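Local coordinates for xylose isomerase domain protein (Alicyclobacillus acidocaldarius subsp. acidocaldarius, PDB 3U0H) that adopts a xylose isomerase-like TIM-barrel fold and may act as an isomerase, at residues A[15-18]-A[19-22]; A[36-39]-A[40-43]; A[260-263]-A[264-268]. All coordinates share one frame; numbering follows the deposited sequence.

Contact 1 of 3, residues A[15-18]-A[19-22]; sequences ETSL and VLYL
The carboxylate of Glu-15 comes down beside Leu-20 in the first turn of helix 18-27: its CD lies 4.1 Å from Leu-20 CB, and OE1 is 4.0 Å from Leu-20 CD1. OE2 accepts two backbone N-H groups that reach it from opposite faces of the carboxylate plane. Ser-17 N, 3.0 Å from Glu-15 OE2, meets it on the anti side and only modestly out of plane, whereas Thr-16 N, 2.7 Å from Glu-15 OE2, stands well above the other face. A bend at chi2 (34°) folds the glutamate chain back so that it can serve the two residues following it. With an alanine here, the amides of Thr-16 and Ser-17 would probably lose their shared acceptor, and the turn leading into the helix would be freer to shift. The other flat group, the Tyr-21 ring, leads away from residues 15-18, toward Pro-10 and Val-13; it meets the Trp-39 ring with planes at about 60°, and its OH is hydrogen-bonded to Asp-34 O.

Ser-17 is the N-cap, a place that suits a short side chain carrying an acceptor. Its OG takes a weak bond from Leu-20 N (3.3 Å from Ser-17 OG), while its carbonyl begins the helical pattern, with Tyr-21 N 2.9 Å from Ser-17 O. One residue on, Leu-22 N bonds to Leu-18 O. The leucine side chains meet through their methyls, Leu-18 CD1 to Leu-22 CD1 at 4.0 Å, and both also touch Met-55 of helix 49-57.

Chemically, the N-H groups are divided: Glu-15 OE2 takes those of Thr-16 and Ser-17, ahead of the helix, and Ser-17 OG takes, weakly, that of Leu-20 in the first turn. Two donors on one oxygen, close to the positive end of the helix dipole, would tend to favour the ionised form of Glu-15.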
ATOM      1  N   GLU A  15      26.881  29.570  19.288  1.00 35.42           N
ATOM      2  CA  GLU A  15      27.606  28.426  19.814  1.00 33.39           C
ATOM      3  C   GLU A  15      27.623  27.292  18.836  1.00 35.72           C
ATOM      4  O   GLU A  15      26.600  26.867  18.326  1.00 39.42           O
ATOM      5  CB  GLU A  15      27.086  27.976  21.197  1.00 33.92           C
ATOM      6  CG  GLU A  15      28.070  27.128  22.035  1.00 32.72           C
ATOM      7  CD  GLU A  15      29.554  27.522  21.847  1.00 33.81           C
ATOM      8  OE1 GLU A  15      30.041  28.345  22.658  1.00 37.43           O
ATOM      9  OE2 GLU A  15      30.241  27.045  20.887  1.00 29.54           O
ATOM     10  N   THR A  16      28.834  26.810  18.592  1.00 35.18           N
ATOM     11  CA  THR A  16      29.087  25.827  17.561  1.00 33.88           C
ATOM     12  C   THR A  16      29.540  24.485  18.176  1.00 29.21           C
ATOM     13  O   THR A  16      29.302  23.445  17.564  1.00 24.78           O
ATOM     14  CB  THR A  16      30.118  26.442  16.562  1.00 37.33           C
ATOM     15  OG1 THR A  16      30.110  25.741  15.318  1.00 37.48           O
ATOM     16  CG2 THR A  16      31.523  26.503  17.193  1.00 35.75           C
ATOM     17  N   SER A  17      30.146  24.498  19.384  1.00 26.97           N
ATOM     18  CA  SER A  17      30.514  23.227  20.097  1.00 26.51           C
ATOM     19  C   SER A  17      29.317  22.454  20.554  1.00 26.89           C
ATOM     20  O   SER A  17      28.461  22.964  21.276  1.00 29.68           O
ATOM     21  CB  SER A  17      31.391  23.473  21.349  1.00 25.48           C
ATOM     22  OG  SER A  17      31.546  22.277  22.128  1.00 21.47           O
ATOM     23  N   LEU A  18      29.264  21.190  20.199  1.00 29.15           N
ATOM     24  CA  LEU A  18      28.167  20.365  20.661  1.00 27.27           C
ATOM     25  C   LEU A  18      28.125  20.308  22.172  1.00 25.77           C
ATOM     26  O   LEU A  18      27.086  20.499  22.778  1.00 26.94           O
ATOM     27  CB  LEU A  18      28.313  18.967  20.108  1.00 27.21           C
ATOM     28  CG  LEU A  18      27.159  18.048  20.489  1.00 26.97           C
ATOM     29  CD1 LEU A  18      25.784  18.579  20.068  1.00 24.74           C
ATOM     30  CD2 LEU A  18      27.433  16.691  19.864  1.00 25.91           C
ATOM     31  N   VAL A  19      29.248  19.995  22.791  1.00 26.08           N
ATOM     32  CA  VAL A  19      29.294  19.866  24.255  1.00 25.86           C
ATOM     33  C   VAL A  19      28.765  21.119  24.950  1.00 27.08           C
ATOM     34  O   VAL A  19      27.947  21.073  25.859  1.00 26.37           O
ATOM     35  CB  VAL A  19      30.743  19.614  24.686  1.00 26.43           C
ATOM     36  CG1 VAL A  19      30.945  19.776  26.202  1.00 22.55           C
ATOM     37  CG2 VAL A  19      31.180  18.233  24.171  1.00 27.26           C
ATOM     38  N   LEU A  20      29.224  22.266  24.478  1.00 28.09           N
ATOM     39  CA  LEU A  20      28.904  23.514  25.157  1.00 27.09           C
ATOM     40  C   LEU A  20      27.461  23.921  24.852  1.00 25.82           C
ATOM     41  O   LEU A  20      26.825  24.588  25.666  1.00 24.75           O
ATOM     42  CB  LEU A  20      29.886  24.628  24.753  1.00 26.37           C
ATOM     43  CG  LEU A  20      31.363  24.560  25.252  1.00 27.32           C
ATOM     44  CD1 LEU A  20      32.234  25.756  24.718  1.00 24.63           C
ATOM     45  CD2 LEU A  20      31.417  24.450  26.782  1.00 23.75           C
ATOM     46  N   TYR A  21      26.956  23.525  23.677  1.00 24.79           N
ATOM     47  CA  TYR A  21      25.606  23.901  23.296  1.00 23.12           C
ATOM     48  C   TYR A  21      24.713  23.130  24.255  1.00 22.73           C
ATOM     49  O   TYR A  21      23.827  23.706  24.898  1.00 20.27           O
ATOM     50  CB  TYR A  21      25.325  23.634  21.808  1.00 24.04           C
ATOM     51  CG  TYR A  21      23.864  23.804  21.363  1.00 25.31           C
ATOM     52  CD1 TYR A  21      23.202  25.013  21.502  1.00 28.42           C
ATOM     53  CD2 TYR A  21      23.144  22.735  20.824  1.00 26.64           C
ATOM     54  CE1 TYR A  21      21.873  25.163  21.116  1.00 26.79           C
ATOM     55  CE2 TYR A  21      21.834  22.865  20.426  1.00 25.10           C
ATOM     56  CZ  TYR A  21      21.200  24.077  20.583  1.00 26.05           C
ATOM     57  OH  TYR A  21      19.897  24.207  20.201  1.00 27.60           O
ATOM     58  N   LEU A  22      24.993  21.843  24.428  1.00 22.34           N
ATOM     59  CA  LEU A  22      24.150  21.048  25.324  1.00 22.37           C
ATOM     60  C   LEU A  22      24.236  21.577  26.760  1.00 23.37           C
ATOM     61  O   LEU A  22      23.247  21.535  27.480  1.00 21.59           O
ATOM     62  CB  LEU A  22      24.512  19.569  25.257  1.00 23.27           C
ATOM     63  CG  LEU A  22      24.328  18.921  23.865  1.00 24.37           C
ATOM     64  CD1 LEU A  22      24.881  17.505  23.793  1.00 23.61           C
ATOM     65  CD2 LEU A  22      22.882  18.957  23.448  1.00 23.46           C
TER

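Contact 2 of 3, residues A[36-39]-A[40-43]; sequences PFHW and LEAE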
ATOM      1  N   PRO A  36      20.910  20.006  14.967  1.00 23.90           N
ATOM      2  CA  PRO A  36      21.043  19.423  13.640  1.00 24.22           C
ATOM      3  C   PRO A  36      21.810  18.061  13.639  1.00 24.22           C
ATOM      4  O   PRO A  36      22.744  17.823  14.446  1.00 22.35           O
ATOM      5  CB  PRO A  36      21.795  20.513  12.841  1.00 26.30           C
ATOM      6  CG  PRO A  36      21.744  21.772  13.634  1.00 25.75           C
ATOM      7  CD  PRO A  36      21.371  21.412  15.043  1.00 25.71           C
ATOM      8  N   PHE A  37      21.424  17.164  12.741  1.00 24.46           N
ATOM      9  CA  PHE A  37      21.938  15.790  12.764  1.00 24.81           C
ATOM     10  C   PHE A  37      23.476  15.690  12.524  1.00 25.75           C
ATOM     11  O   PHE A  37      24.158  14.819  13.127  1.00 24.51           O
ATOM     12  CB  PHE A  37      21.185  14.892  11.737  1.00 27.52           C
ATOM     13  CG  PHE A  37      21.717  13.456  11.700  1.00 30.04           C
ATOM     14  CD1 PHE A  37      21.454  12.590  12.745  1.00 27.17           C
ATOM     15  CD2 PHE A  37      22.562  13.037  10.691  1.00 30.44           C
ATOM     16  CE1 PHE A  37      21.959  11.329  12.758  1.00 29.41           C
ATOM     17  CE2 PHE A  37      23.082  11.748  10.691  1.00 31.22           C
ATOM     18  CZ  PHE A  37      22.769  10.891  11.721  1.00 31.17           C
ATOM     19  N   HIS A  38      24.007  16.528  11.623  1.00 25.08           N
ATOM     20  CA  HIS A  38      25.469  16.612  11.396  1.00 24.53           C
ATOM     21  C   HIS A  38      26.192  16.828  12.680  1.00 24.38           C
ATOM     22  O   HIS A  38      27.308  16.299  12.847  1.00 23.68           O
ATOM     23  CB  HIS A  38      25.851  17.724  10.409  1.00 28.24           C
ATOM     24  CG  HIS A  38      25.786  17.312   8.958  1.00 34.40           C
ATOM     25  ND1 HIS A  38      25.699  15.995   8.551  1.00 41.90           N
ATOM     26  CD2 HIS A  38      25.841  18.082   7.781  1.00 42.09           C
ATOM     27  CE1 HIS A  38      25.696  15.946   7.187  1.00 41.25           C
ATOM     28  NE2 HIS A  38      25.793  17.227   6.719  1.00 43.61           N
ATOM     29  N   TRP A  39      25.597  17.539  13.633  1.00 23.13           N
ATOM     30  CA  TRP A  39      26.319  17.719  14.879  1.00 24.42           C
ATOM     31  C   TRP A  39      26.403  16.419  15.602  1.00 25.52           C
ATOM     32  O   TRP A  39      27.467  16.008  16.074  1.00 26.07           O
ATOM     33  CB  TRP A  39      25.628  18.677  15.784  1.00 26.78           C
ATOM     34  CG  TRP A  39      25.500  20.099  15.349  1.00 28.69           C
ATOM     35  CD1 TRP A  39      25.210  20.636  14.048  1.00 28.77           C
ATOM     36  CD2 TRP A  39      25.583  21.256  16.255  1.00 29.46           C
ATOM     37  NE1 TRP A  39      25.110  22.008  14.102  1.00 30.41           N
ATOM     38  CE2 TRP A  39      25.332  22.450  15.428  1.00 31.41           C
ATOM     39  CE3 TRP A  39      25.830  21.407  17.602  1.00 28.50           C
ATOM     40  CZ2 TRP A  39      25.327  23.717  15.982  1.00 30.95           C
ATOM     41  CZ3 TRP A  39      25.848  22.693  18.148  1.00 29.33           C
ATOM     42  CH2 TRP A  39      25.595  23.814  17.361  1.00 30.00           C
ATOM     43  N   LEU A  40      25.269  15.735  15.676  1.00 25.94           N
ATOM     44  CA  LEU A  40      25.216  14.467  16.376  1.00 27.02           C
ATOM     45  C   LEU A  40      26.066  13.385  15.672  1.00 28.00           C
ATOM     46  O   LEU A  40      26.706  12.572  16.326  1.00 28.49           O
ATOM     47  CB  LEU A  40      23.760  14.013  16.494  1.00 26.64           C
ATOM     48  CG  LEU A  40      22.747  14.941  17.175  1.00 25.98           C
ATOM     49  CD1 LEU A  40      21.347  14.392  17.002  1.00 22.91           C
ATOM     50  CD2 LEU A  40      23.115  15.146  18.641  1.00 27.48           C
ATOM     51  N   GLU A  41      26.025  13.368  14.341  1.00 31.23           N
ATOM     52  CA  GLU A  41      26.820  12.461  13.507  1.00 32.34           C
ATOM     53  C   GLU A  41      28.332  12.623  13.686  1.00 35.95           C
ATOM     54  O   GLU A  41      29.057  11.628  13.709  1.00 37.70           O
ATOM     55  CB  GLU A  41      26.512  12.727  12.051  1.00 33.68           C
ATOM     56  CG  GLU A  41      27.013  11.649  11.122  1.00 39.22           C
ATOM     57  CD  GLU A  41      26.564  11.892   9.697  1.00 48.48           C
ATOM     58  OE1 GLU A  41      26.871  12.971   9.105  1.00 59.87           O
ATOM     59  OE2 GLU A  41      25.902  10.984   9.154  1.00 60.23           O
ATOM     60  N   ALA A  42      28.797  13.879  13.776  1.00 36.40           N
ATOM     61  CA  ALA A  42      30.220  14.219  14.029  1.00 34.73           C
ATOM     62  C   ALA A  42      30.668  13.598  15.334  1.00 35.09           C
ATOM     63  O   ALA A  42      31.697  12.949  15.387  1.00 34.75           O
ATOM     64  CB  ALA A  42      30.420  15.735  14.082  1.00 32.37           C
ATOM     65  N   GLU A  43      29.853  13.737  16.375  1.00 36.20           N
ATOM     66  CA  GLU A  43      30.111  13.038  17.652  1.00 38.99           C
ATOM     67  C   GLU A  43      30.005  11.502  17.554  1.00 41.67           C
ATOM     68  O   GLU A  43      30.908  10.787  17.996  1.00 43.77           O
ATOM     69  CB  GLU A  43      29.165  13.514  18.733  1.00 37.23           C
ATOM     70  CG  GLU A  43      29.608  13.104  20.118  1.00 42.47           C
ATOM     71  CD  GLU A  43      30.724  13.989  20.684  1.00 45.52           C
ATOM     72  OE1 GLU A  43      30.863  15.177  20.276  1.00 43.16           O
ATOM     73  OE2 GLU A  43      31.451  13.475  21.553  1.00 45.34           O
TER
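Glu-41 meets Phe-37 and His-38, one with each carboxylate oxygen. The polar interaction is weak: His-38 ND1 donates to Glu-41 OE1 at 3.3 Å with an N-H...O angle of 131°. The two side chains run alongside each other, and OE1 sits at the edge of the imidazole, near its plane. Glu-41 reaches there because its CG is anti to the backbone N (chi1 -166°) and the chain continues extended.

The aromatic contact uses the other oxygen. Glu-41 OE2 lies 3.3 Å from Phe-37 CE2, at the ring's edge, where the slightly positive C-H rim can receive an anion; ring and carboxylate planes stand 68° apart. Phe-37 itself is buried against Cys-93 and Leu-66, as suits a large apolar ring.

Backbone bonds build the helix beneath. Glu-41 N is 2.7 Å from Phe-37 O and Ala-42 N is 3.0 Å from His-38 O, while Glu-43 N to Trp-39 O is a weak 3.3 Å bond. Pro-36, the N-cap, needs no N-H of its own there: its carbonyl accepts Trp-39 N, and its CD lies over one face of the Trp-39 indole, toward the rim.

Glu-41 therefore spends its charge on a weak histidine bond, an aromatic edge and a long, weak ion pair with Arg-89, contacts that together would probably favour a negative carboxylate.

Contact 3 of 3, residues A[260-263]-A[264-268]; sequences TGES and RARLV
A capping box starts helix 261-280, with Thr-260 as N-cap passing its carbonyl on to Arg-264. Ser-263 N gives an almost straight bond to Thr-260 OG1 at 3.0 Å, and Thr-260 N returns a weak one to Ser-263 OG at 3.3 Å. Threonine and serine suit this exchange because each holds a hydroxyl one carbon from the backbone; in Ser-263 the OG sits between the backbone N and the carbonyl carbon (chi1 69°), which swings it back toward Thr-260.

Across the turn, Arg-264 N lies 3.1 Å from Thr-260 O, and the series goes on with Ala-265 N to Gly-261 O, Arg-266 N to Glu-262 O and Leu-267 N to Ser-263 O. The Arg-264 chain bends at chi3 and lays one guanidinium face over the cap, with NH1 3.5 Å from Thr-260 O and NH2 3.6 Å from Gly-261 CA. Arginine suits its place because the long chain can lie over the cap and still reach Leu-12 O, in the loop after strand 5-8, with a hydrogen bond from NE.

On another side of the helix, Glu-262 and Arg-266 run side by side and form a salt bridge, Glu-262 OE1 to Arg-266 NH2 at 2.7 Å. The oxygen lies near the guanidinium plane, whereas NH2 approaches from above the carboxylate, the two planes being 76° apart.

Ala-265 O bonds to Tyr-30 OH. Glu-262, Ala-265 and Arg-266 touch Thr-28, just past helix 18-27, which places this helix, following the last barrel strand 246-249, against the first strand-helix unit.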
ATOM      1  N   THR A 260      24.064  38.162  24.847  1.00 37.16           N
ATOM      2  CA  THR A 260      24.901  36.926  24.867  1.00 33.34           C
ATOM      3  C   THR A 260      24.069  35.655  24.537  1.00 34.85           C
ATOM      4  O   THR A 260      22.842  35.682  24.617  1.00 34.27           O
ATOM      5  CB  THR A 260      25.541  36.726  26.260  1.00 32.82           C
ATOM      6  OG1 THR A 260      24.584  36.144  27.168  1.00 30.93           O
ATOM      7  CG2 THR A 260      26.090  38.071  26.830  1.00 29.94           C
ATOM      8  N   GLY A 261      24.706  34.540  24.187  1.00 34.75           N
ATOM      9  CA  GLY A 261      23.956  33.303  23.961  1.00 33.75           C
ATOM     10  C   GLY A 261      23.080  32.929  25.174  1.00 34.49           C
ATOM     11  O   GLY A 261      21.898  32.492  25.023  1.00 29.33           O
ATOM     12  N   GLU A 262      23.658  33.111  26.372  1.00 33.84           N
ATOM     13  CA  GLU A 262      23.028  32.707  27.624  1.00 33.73           C
ATOM     14  C   GLU A 262      21.835  33.585  27.947  1.00 31.58           C
ATOM     15  O   GLU A 262      20.773  33.084  28.252  1.00 30.71           O
ATOM     16  CB  GLU A 262      24.000  32.707  28.817  1.00 37.71           C
ATOM     17  CG  GLU A 262      23.317  32.192  30.098  1.00 42.21           C
ATOM     18  CD  GLU A 262      24.193  32.148  31.353  1.00 47.54           C
ATOM     19  OE1 GLU A 262      23.701  32.574  32.425  1.00 48.99           O
ATOM     20  OE2 GLU A 262      25.350  31.666  31.300  1.00 50.65           O
ATOM     21  N   SER A 263      22.001  34.894  27.924  1.00 31.28           N
ATOM     22  CA  SER A 263      20.868  35.744  28.268  1.00 30.40           C
ATOM     23  C   SER A 263      19.748  35.511  27.245  1.00 29.05           C
ATOM     24  O   SER A 263      18.595  35.560  27.583  1.00 28.90           O
ATOM     25  CB  SER A 263      21.274  37.228  28.371  1.00 28.87           C
ATOM     26  OG  SER A 263      21.609  37.758  27.090  1.00 30.26           O
ATOM     27  N   ARG A 264      20.079  35.245  25.989  1.00 31.07           N
ATOM     28  CA  ARG A 264      19.031  35.009  24.963  1.00 30.21           C
ATOM     29  C   ARG A 264      18.244  33.740  25.223  1.00 27.36           C
ATOM     30  O   ARG A 264      17.007  33.736  25.204  1.00 26.51           O
ATOM     31  CB  ARG A 264      19.614  34.945  23.553  1.00 30.90           C
ATOM     32  CG  ARG A 264      19.915  36.315  22.980  1.00 31.09           C
ATOM     33  CD  ARG A 264      20.256  36.268  21.501  1.00 30.24           C
ATOM     34  NE  ARG A 264      21.367  35.356  21.142  1.00 32.15           N
ATOM     35  CZ  ARG A 264      22.662  35.685  21.024  1.00 35.05           C
ATOM     36  NH1 ARG A 264      23.090  36.917  21.311  1.00 38.57           N
ATOM     37  NH2 ARG A 264      23.556  34.766  20.659  1.00 36.09           N
ATOM     38  N   ALA A 265      18.973  32.666  25.472  1.00 25.83           N
ATOM     39  CA  ALA A 265      18.365  31.404  25.799  1.00 24.18           C
ATOM     40  C   ALA A 265      17.382  31.546  26.969  1.00 24.39           C
ATOM     41  O   ALA A 265      16.227  31.137  26.841  1.00 24.58           O
ATOM     42  CB  ALA A 265      19.450  30.369  26.092  1.00 24.30           C
ATOM     43  N   ARG A 266      17.824  32.125  28.092  1.00 24.75           N
ATOM     44  CA  ARG A 266      16.977  32.276  29.291  1.00 26.19           C
ATOM     45  C   ARG A 266      15.774  33.159  29.038  1.00 26.41           C
ATOM     46  O   ARG A 266      14.657  32.803  29.408  1.00 27.02           O
ATOM     47  CB  ARG A 266      17.789  32.819  30.468  1.00 28.00           C
ATOM     48  CG  ARG A 266      17.094  32.744  31.828  1.00 31.45           C
ATOM     49  CD  ARG A 266      17.986  33.272  32.979  1.00 34.67           C
ATOM     50  NE  ARG A 266      19.415  32.905  32.822  1.00 34.99           N
ATOM     51  CZ  ARG A 266      19.957  31.737  33.185  1.00 33.88           C
ATOM     52  NH1 ARG A 266      19.224  30.784  33.779  1.00 32.08           N
ATOM     53  NH2 ARG A 266      21.254  31.525  32.959  1.00 36.33           N
ATOM     54  N   LEU A 267      15.993  34.294  28.376  1.00 28.24           N
ATOM     55  CA  LEU A 267      14.910  35.254  28.085  1.00 30.62           C
ATOM     56  C   LEU A 267      13.778  34.670  27.234  1.00 28.44           C
ATOM     57  O   LEU A 267      12.607  34.903  27.492  1.00 27.78           O
ATOM     58  CB  LEU A 267      15.446  36.516  27.400  1.00 32.11           C
ATOM     59  CG  LEU A 267      14.450  37.680  27.368  1.00 35.10           C
ATOM     60  CD1 LEU A 267      13.965  38.053  28.773  1.00 34.72           C
ATOM     61  CD2 LEU A 267      15.074  38.891  26.671  1.00 36.42           C
ATOM     62  N   VAL A 268      14.115  33.910  26.219  1.00 27.25           N
ATOM     63  CA  VAL A 268      13.071  33.368  25.331  1.00 27.09           C
ATOM     64  C   VAL A 268      12.334  32.171  26.001  1.00 26.01           C
ATOM     65  O   VAL A 268      11.134  31.997  25.811  1.00 26.99           O
ATOM     66  CB  VAL A 268      13.697  32.993  23.952  1.00 27.53           C
ATOM     67  CG1 VAL A 268      12.683  32.292  23.029  1.00 27.55           C
ATOM     68  CG2 VAL A 268      14.291  34.227  23.302  1.00 25.41           C
TER

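All three contacts are helix starts, of helices 18-27, 37-47 and 261-280, which follow the adjacent barrel strands 5-8, 32-33 and 246-249. Contacts 1 and 2 touch, their centres about 11 Å apart: the Trp-39 indole packs against the residues flanking the cap of contact 1, with CH2 3.4 Å from Glu-15 O and CE3 3.8 Å from Leu-18 CD1. Contact 3 lies about 14 Å from contact 1 and about 23 Å from contact 2, centre to centre; its nearest atoms to contact 1 are about 6 Å away. In TIM barrels the helix starts lie toward the catalytic end; a bound 1,2-ethanediol about 4 Å from the Pro-36 side chain, probably from the crystallisation liquor, may mark a pocket beside contact 2.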